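Local coordinates for protein endonuclease V isoform X2 (Ciona intestinalis, PDB 6OZI) that probably cleaves inosine-containing RNA one nucleotide 3' of the inosine in a metal-dependent reaction, as an endonuclease V of the RNase H clan, at residues V58-T72 against K222-S236. The protein carries 1 engineered substitution. Sequence-based numbering, arbitrary orientation.
Sequences VVLSYPEMKQVYMNT and KTRIPEPIKMANKWS. Engineered in segment 222-236: Asn-233 (natural residue Asp). With K (potassium ion), chain E; nucleotides of chain D.
The edge hairpin of an RNase H-like sheet packs here against helix 227-243, with Trp-235 meeting Gln-67, Met-70 and Val-58 at once. Trp-235 NE1 donates to Gln-67 OE1 at 2.7 Å, with an N-H...O angle of 155°. Gln-67 reaches it with an extended chain, CG anti to the backbone N (chi1 -171°), and its amide stands almost perpendicular to the ring. Met-70 bends its methyl CE over one face of the Trp-235 indole, 4.3 Å from the centroid of its five-membered ring, a CH-pi contact joined by an oblique Met-aromatic approach of SD; Lys-234 CE lies over the opposite face. Val-58 CG1 meets the ring edge in plane, 3.9 Å from Trp-235 CD1, while its CG2 packs on Ala-232 CB.

This is the sheet-helix layering of the RNase H fold, and a classic beta bulge, Val-68 and Tyr-69 both facing Val-59, breaks the regular pairing of the two hairpin strands. Nearer the turn, Leu-60 CD2 comes within 3.6 Å of Glu-227 CB, and Met-65 SD lies 3.7 Å from Glu-227 CB. A water bridges Met-65 O and Glu-227 OE1. Glu-227 OE2 uses its syn lone pair in a 3.0 Å salt bridge with Lys-230 NZ, which also donates to OP2 of DC11 in the bound DNA. Beside edge strand 67-76, Asn-71 OD1 and Thr-72 O bind a potassium ion, while Thr-72 CG2 packs against Trp-235 O.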
loop_
_atom_site.group_PDB
_atom_site.type_symbol
_atom_site.label_atom_id
_atom_site.label_comp_id
_atom_site.label_asym_id
_atom_site.label_seq_id
_atom_site.Cartn_x
_atom_site.Cartn_y
_atom_site.Cartn_z
ATOM N N VAL A 58 18.197 -11.518 0.995
ATOM C CA VAL A 58 18.851 -10.444 1.727
ATOM C C VAL A 58 19.649 -11.059 2.864
ATOM O O VAL A 58 19.367 -12.168 3.322
ATOM C CB VAL A 58 17.846 -9.416 2.291
ATOM C CG1 VAL A 58 17.145 -8.660 1.168
ATOM C CG2 VAL A 58 16.827 -10.116 3.181
ATOM N N VAL A 59 20.671 -10.330 3.306
ATOM C CA VAL A 59 21.398 -10.662 4.523
ATOM C C VAL A 59 21.514 -9.398 5.361
ATOM O O VAL A 59 22.002 -8.368 4.875
ATOM C CB VAL A 59 22.796 -11.249 4.248
ATOM C CG1 VAL A 59 23.461 -11.642 5.562
ATOM C CG2 VAL A 59 22.712 -12.455 3.327
ATOM N N LEU A 60 21.086 -9.489 6.621
ATOM C CA LEU A 60 21.166 -8.411 7.595
ATOM C C LEU A 60 22.080 -8.833 8.734
ATOM O O LEU A 60 22.107 -10.002 9.124
ATOM C CB LEU A 60 19.786 -8.056 8.169
ATOM C CG LEU A 60 18.807 -7.253 7.308
ATOM C CD1 LEU A 60 18.322 -8.047 6.103
ATOM C CD2 LEU A 60 17.629 -6.792 8.148
ATOM N N SER A 61 22.826 -7.874 9.273
ATOM C CA SER A 61 23.664 -8.174 10.422
ATOM C C SER A 61 22.803 -8.444 11.648
ATOM O O SER A 61 21.664 -7.984 11.748
ATOM C CB SER A 61 24.636 -7.028 10.703
ATOM O OG SER A 61 23.941 -5.813 10.920
ATOM N N TYR A 62 23.357 -9.215 12.576
ATOM C CA TYR A 62 22.684 -9.519 13.831
ATOM C C TYR A 62 23.612 -9.149 14.976
ATOM O O TYR A 62 24.775 -9.551 14.978
ATOM C CB TYR A 62 22.306 -11.001 13.915
ATOM C CG TYR A 62 21.366 -11.318 15.060
ATOM C CD1 TYR A 62 21.836 -11.453 16.361
ATOM C CD2 TYR A 62 20.007 -11.482 14.835
ATOM C CE1 TYR A 62 20.968 -11.727 17.414
ATOM C CE2 TYR A 62 19.133 -11.759 15.872
ATOM C CZ TYR A 62 19.619 -11.884 17.160
ATOM O OH TYR A 62 18.749 -12.166 18.185
ATOM N N PRO A 63 23.097 -8.420 15.981
ATOM C CA PRO A 63 21.697 -8.001 16.138
ATOM C C PRO A 63 21.344 -6.615 15.593
ATOM O O PRO A 63 20.236 -6.146 15.848
ATOM C CB PRO A 63 21.522 -8.011 17.654
ATOM C CG PRO A 63 22.873 -7.577 18.156
ATOM C CD PRO A 63 23.897 -8.104 17.177
ATOM N N GLU A 64 22.255 -5.974 14.861
ATOM C CA GLU A 64 22.027 -4.592 14.444
ATOM C C GLU A 64 20.916 -4.455 13.402
ATOM O O GLU A 64 20.365 -3.360 13.258
ATOM C CB GLU A 64 23.318 -3.988 13.896
ATOM C CG GLU A 64 24.402 -3.764 14.937
ATOM C CD GLU A 64 25.196 -5.028 15.250
ATOM O OE1 GLU A 64 24.940 -6.076 14.617
ATOM O OE2 GLU A 64 26.079 -4.968 16.133
ATOM N N MET A 65 20.577 -5.533 12.688
ATOM C CA MET A 65 19.512 -5.525 11.673
ATOM C C MET A 65 19.814 -4.550 10.539
ATOM O O MET A 65 18.917 -3.902 10.004
ATOM C CB MET A 65 18.136 -5.229 12.274
ATOM C CG MET A 65 17.525 -6.379 13.046
ATOM S SD MET A 65 17.360 -7.868 12.037
ATOM C CE MET A 65 18.662 -8.852 12.773
ATOM N N LYS A 66 21.084 -4.437 10.175
ATOM C CA LYS A 66 21.513 -3.604 9.059
ATOM C C LYS A 66 21.708 -4.470 7.823
ATOM O O LYS A 66 22.430 -5.470 7.867
ATOM C CB LYS A 66 22.807 -2.864 9.394
ATOM C CG LYS A 66 22.690 -1.812 10.492
ATOM C CD LYS A 66 22.070 -0.522 9.958
ATOM C CE LYS A 66 20.564 -0.418 10.171
ATOM N NZ LYS A 66 20.039 0.831 9.519
ATOM N N GLN A 67 21.065 -4.080 6.728
ATOM C CA GLN A 67 21.161 -4.838 5.490
ATOM C C GLN A 67 22.587 -4.754 4.949
ATOM O O GLN A 67 23.127 -3.656 4.763
ATOM C CB GLN A 67 20.167 -4.303 4.462
ATOM C CG GLN A 67 20.045 -5.159 3.213
ATOM C CD GLN A 67 19.092 -4.550 2.201
ATOM O OE1 GLN A 67 17.891 -4.436 2.453
ATOM N NE2 GLN A 67 19.628 -4.144 1.051
ATOM N N VAL A 68 23.211 -5.911 4.744
ATOM C CA VAL A 68 24.547 -5.975 4.161
ATOM C C VAL A 68 24.566 -6.696 2.824
ATOM O O VAL A 68 25.583 -6.619 2.117
ATOM C CB VAL A 68 25.562 -6.630 5.125
ATOM C CG1 VAL A 68 25.773 -5.764 6.359
ATOM C CG2 VAL A 68 25.093 -8.019 5.529
ATOM N N TYR A 69 23.489 -7.387 2.447
ATOM C CA TYR A 69 23.439 -8.040 1.145
ATOM C C TYR A 69 22.012 -8.024 0.621
ATOM O O TYR A 69 21.063 -8.206 1.383
ATOM C CB TYR A 69 23.950 -9.483 1.227
ATOM C CG TYR A 69 23.852 -10.284 -0.068
ATOM C CD1 TYR A 69 22.698 -11.001 -0.387
ATOM C CD2 TYR A 69 24.925 -10.348 -0.950
ATOM C CE1 TYR A 69 22.613 -11.745 -1.550
ATOM C CE2 TYR A 69 24.845 -11.086 -2.115
ATOM C CZ TYR A 69 23.689 -11.783 -2.410
ATOM O OH TYR A 69 23.623 -12.521 -3.569
ATOM N N MET A 70 21.868 -7.809 -0.682
ATOM C CA MET A 70 20.569 -7.908 -1.332
ATOM C C MET A 70 20.775 -8.327 -2.779
ATOM O O MET A 70 21.721 -7.878 -3.433
ATOM C CB MET A 70 19.797 -6.584 -1.268
ATOM C CG MET A 70 18.367 -6.661 -1.807
ATOM S SD MET A 70 18.245 -6.380 -3.591
ATOM C CE MET A 70 18.239 -4.586 -3.641
ATOM N N ASN A 71 19.894 -9.196 -3.269
ATOM C CA ASN A 71 19.875 -9.528 -4.686
ATOM C C ASN A 71 18.461 -9.932 -5.081
ATOM O O ASN A 71 17.762 -10.595 -4.309
ATOM C CB ASN A 71 20.873 -10.645 -5.028
ATOM C CG ASN A 71 20.901 -10.963 -6.517
ATOM O OD1 ASN A 71 21.532 -10.256 -7.306
ATOM N ND2 ASN A 71 20.220 -12.033 -6.905
ATOM N N THR A 72 18.045 -9.522 -6.279
ATOM C CA THR A 72 16.771 -9.933 -6.855
ATOM C C THR A 72 17.033 -10.617 -8.189
ATOM O O THR A 72 18.001 -10.302 -8.877
ATOM C CB THR A 72 15.812 -8.750 -7.076
ATOM O OG1 THR A 72 16.392 -7.830 -8.010
ATOM C CG2 THR A 72 15.535 -8.024 -5.768
ATOM N N LYS A 222 11.709 -5.117 14.780
ATOM C CA LYS A 222 11.479 -3.700 15.032
ATOM C C LYS A 222 9.996 -3.366 14.970
ATOM O O LYS A 222 9.452 -2.766 15.903
ATOM C CB LYS A 222 12.254 -2.830 14.028
ATOM C CG LYS A 222 13.763 -2.874 14.191
ATOM C CD LYS A 222 14.459 -1.921 13.230
ATOM C CE LYS A 222 15.974 -2.003 13.377
ATOM N NZ LYS A 222 16.703 -1.229 12.325
ATOM N N THR A 223 9.327 -3.766 13.892
ATOM C CA THR A 223 7.882 -3.724 13.753
ATOM C C THR A 223 7.371 -5.165 13.659
ATOM O O THR A 223 8.125 -6.118 13.871
ATOM C CB THR A 223 7.501 -2.873 12.535
ATOM O OG1 THR A 223 8.064 -3.446 11.350
ATOM C CG2 THR A 223 8.033 -1.451 12.699
ATOM N N ARG A 224 6.083 -5.325 13.335
ATOM C CA ARG A 224 5.467 -6.650 13.383
ATOM C C ARG A 224 6.204 -7.644 12.489
ATOM O O ARG A 224 6.464 -8.785 12.891
ATOM C CB ARG A 224 3.991 -6.570 12.983
ATOM C CG ARG A 224 3.254 -7.903 13.077
ATOM C CD ARG A 224 1.806 -7.784 12.601
ATOM N NE ARG A 224 1.107 -9.070 12.601
ATOM C CZ ARG A 224 0.772 -9.752 11.507
ATOM N NH1 ARG A 224 1.060 -9.278 10.308
ATOM N NH2 ARG A 224 0.139 -10.913 11.612
ATOM N N ILE A 225 6.532 -7.237 11.268
ATOM C CA ILE A 225 7.219 -8.104 10.314
ATOM C C ILE A 225 8.721 -8.003 10.578
ATOM O O ILE A 225 9.300 -6.928 10.362
ATOM C CB ILE A 225 6.891 -7.719 8.869
ATOM C CG1 ILE A 225 5.375 -7.595 8.675
ATOM C CG2 ILE A 225 7.480 -8.729 7.918
ATOM C CD1 ILE A 225 4.606 -8.832 9.034
ATOM N N PRO A 226 9.378 -9.078 11.005
ATOM C CA PRO A 226 10.820 -9.008 11.278
ATOM C C PRO A 226 11.609 -8.487 10.082
ATOM O O PRO A 226 11.258 -8.728 8.922
ATOM C CB PRO A 226 11.188 -10.459 11.604
ATOM C CG PRO A 226 9.920 -11.049 12.123
ATOM C CD PRO A 226 8.824 -10.407 11.313
ATOM N N GLU A 227 12.699 -7.782 10.387
ATOM C CA GLU A 227 13.441 -7.029 9.375
ATOM C C GLU A 227 13.870 -7.840 8.154
ATOM O O GLU A 227 13.694 -7.341 7.029
ATOM C CB GLU A 227 14.650 -6.358 10.046
ATOM C CG GLU A 227 14.275 -5.255 11.026
ATOM C CD GLU A 227 13.502 -4.121 10.357
ATOM O OE1 GLU A 227 14.101 -3.368 9.562
ATOM O OE2 GLU A 227 12.291 -3.986 10.628
ATOM N N PRO A 228 14.449 -9.046 8.271
ATOM C CA PRO A 228 14.871 -9.750 7.040
ATOM C C PRO A 228 13.705 -10.093 6.125
ATOM O O PRO A 228 13.805 -9.962 4.894
ATOM C CB PRO A 228 15.565 -11.011 7.576
ATOM C CG PRO A 228 15.907 -10.695 9.003
ATOM C CD PRO A 228 14.809 -9.807 9.484
ATOM N N ILE A 229 12.584 -10.514 6.709
ATOM C CA ILE A 229 11.381 -10.766 5.925
ATOM C C ILE A 229 10.901 -9.480 5.271
ATOM O O ILE A 229 10.604 -9.441 4.068
ATOM C CB ILE A 229 10.294 -11.377 6.820
ATOM C CG1 ILE A 229 10.737 -12.764 7.287
ATOM C CG2 ILE A 229 8.956 -11.396 6.108
ATOM C CD1 ILE A 229 9.877 -13.323 8.351
ATOM N N LYS A 230 10.840 -8.404 6.057
ATOM C CA LYS A 230 10.410 -7.113 5.542
ATOM C C LYS A 230 11.232 -6.713 4.325
ATOM O O LYS A 230 10.685 -6.285 3.299
ATOM C CB LYS A 230 10.517 -6.059 6.650
ATOM C CG LYS A 230 10.240 -4.640 6.181
ATOM C CD LYS A 230 10.506 -3.604 7.272
ATOM C CE LYS A 230 9.597 -3.815 8.473
ATOM N NZ LYS A 230 9.797 -2.759 9.513
ATOM N N MET A 231 12.552 -6.883 4.410
ATOM C CA MET A 231 13.408 -6.407 3.336
ATOM C C MET A 231 13.285 -7.286 2.094
ATOM O O MET A 231 13.140 -6.770 0.977
ATOM C CB MET A 231 14.847 -6.303 3.835
ATOM C CG MET A 231 14.956 -5.306 4.969
ATOM S SD MET A 231 14.342 -3.707 4.413
ATOM C CE MET A 231 14.490 -2.714 5.899
ATOM N N ALA A 232 13.326 -8.615 2.263
ATOM C CA ALA A 232 13.190 -9.501 1.101
ATOM C C ALA A 232 11.871 -9.261 0.370
ATOM O O ALA A 232 11.836 -9.187 -0.872
ATOM C CB ALA A 232 13.314 -10.965 1.527
ATOM N N ASN A 233 10.779 -9.124 1.129
ATOM C CA ASN A 233 9.478 -8.846 0.526
ATOM C C ASN A 233 9.486 -7.509 -0.212
ATOM O O ASN A 233 9.039 -7.415 -1.368
ATOM C CB ASN A 233 8.405 -8.884 1.620
ATOM C CG ASN A 233 7.016 -8.530 1.111
ATOM O OD1 ASN A 233 6.450 -7.502 1.490
ATOM N ND2 ASN A 233 6.463 -9.373 0.240
ATOM N N LYS A 234 10.053 -6.475 0.416
ATOM C CA LYS A 234 10.046 -5.159 -0.212
ATOM C C LYS A 234 10.816 -5.162 -1.530
ATOM O O LYS A 234 10.273 -4.778 -2.573
ATOM C CB LYS A 234 10.595 -4.094 0.736
ATOM C CG LYS A 234 10.708 -2.728 0.053
ATOM C CD LYS A 234 11.195 -1.608 0.983
ATOM C CE LYS A 234 12.563 -1.885 1.566
ATOM N NZ LYS A 234 12.939 -0.806 2.526
ATOM N N TRP A 235 12.077 -5.612 -1.512
ATOM C CA TRP A 235 12.893 -5.493 -2.718
ATOM C C TRP A 235 12.377 -6.399 -3.833
ATOM O O TRP A 235 12.405 -6.012 -5.013
ATOM C CB TRP A 235 14.365 -5.784 -2.416
ATOM C CG TRP A 235 14.976 -4.922 -1.312
ATOM C CD1 TRP A 235 15.594 -5.368 -0.180
ATOM C CD2 TRP A 235 14.999 -3.484 -1.235
ATOM N NE1 TRP A 235 16.017 -4.307 0.580
ATOM C CE2 TRP A 235 15.660 -3.141 -0.041
ATOM C CE3 TRP A 235 14.533 -2.455 -2.065
ATOM C CZ2 TRP A 235 15.869 -1.819 0.346
ATOM C CZ3 TRP A 235 14.742 -1.136 -1.676
ATOM C CH2 TRP A 235 15.402 -0.833 -0.482
ATOM N N SER A 236 11.900 -7.606 -3.490
ATOM C CA SER A 236 11.320 -8.451 -4.533
ATOM C C SER A 236 10.138 -7.752 -5.201
ATOM O O SER A 236 10.045 -7.712 -6.439
ATOM C CB SER A 236 10.903 -9.807 -3.962
ATOM O OG SER A 236 9.825 -9.672 -3.059
HETATM K K K E . 20.441 -9.327 -9.757
ATOM P P DA D 12 3.671 -2.662 12.244
ATOM O OP1 DA D 12 4.252 -3.082 13.539
ATOM O OP2 DA D 12 3.826 -3.507 11.035
ATOM O "O5'" DA D 12 2.110 -2.374 12.435
ATOM C "C5'" DA D 12 1.642 -1.803 13.647
ATOM C "C4'" DA D 12 0.163 -1.510 13.554
ATOM O "O4'" DA D 12 -0.045 -0.480 12.568
ATOM C "C3'" DA D 12 -0.695 -2.682 13.105
ATOM O "O3'" DA D 12 -1.160 -3.399 14.240
ATOM C "C2'" DA D 12 -1.847 -1.994 12.378
ATOM C "C1'" DA D 12 -1.172 -0.776 11.772
ATOM N N9 DA D 12 -0.735 -0.987 10.397
ATOM C C8 DA D 12 0.423 -1.574 9.972
ATOM N N7 DA D 12 0.541 -1.626 8.664
ATOM C C5 DA D 12 -0.622 -1.041 8.206
ATOM C C6 DA D 12 -1.114 -0.795 6.914
ATOM N N6 DA D 12 -0.455 -1.114 5.799
ATOM N N1 DA D 12 -2.311 -0.195 6.813
ATOM C C2 DA D 12 -2.966 0.130 7.937
ATOM N N3 DA D 12 -2.614 -0.053 9.198
ATOM C C4 DA D 12 -1.420 -0.646 9.265
ATOM P P DC D 11 8.462 0.536 8.751
ATOM O OP1 DC D 11 9.638 1.093 9.457
ATOM O OP2 DC D 11 8.593 -0.617 7.832
ATOM O "O5'" DC D 11 7.431 0.123 9.874
ATOM C "C5'" DC D 11 6.151 -0.300 9.507
ATOM C "C4'" DC D 11 5.116 0.351 10.386
ATOM O "O4'" DC D 11 4.532 1.462 9.690
ATOM C "C3'" DC D 11 3.967 -0.552 10.749
ATOM O "O3'" DC D 11 4.289 -1.216 11.938
ATOM C "C2'" DC D 11 2.805 0.418 10.949
ATOM C "C1'" DC D 11 3.170 1.582 10.035
ATOM N N1 DC D 11 2.373 1.666 8.774
ATOM C C2 DC D 11 1.087 2.196 8.813
ATOM O O2 DC D 11 0.624 2.549 9.901
ATOM N N3 DC D 11 0.383 2.300 7.661
ATOM C C4 DC D 11 0.924 1.913 6.510
ATOM N N4 DC D 11 0.190 2.037 5.397
ATOM C C5 DC D 11 2.242 1.372 6.447
ATOM C C6 DC D 11 2.926 1.274 7.592
HETATM O O HOH W 1 16.491 -3.160 8.926
HETATM O O HOH W 2 20.181 -12.412 -10.087
HETATM O O HOH W 3 18.620 -7.439 -10.430
HETATM O O HOH W 4 19.972 -7.044 -7.580
#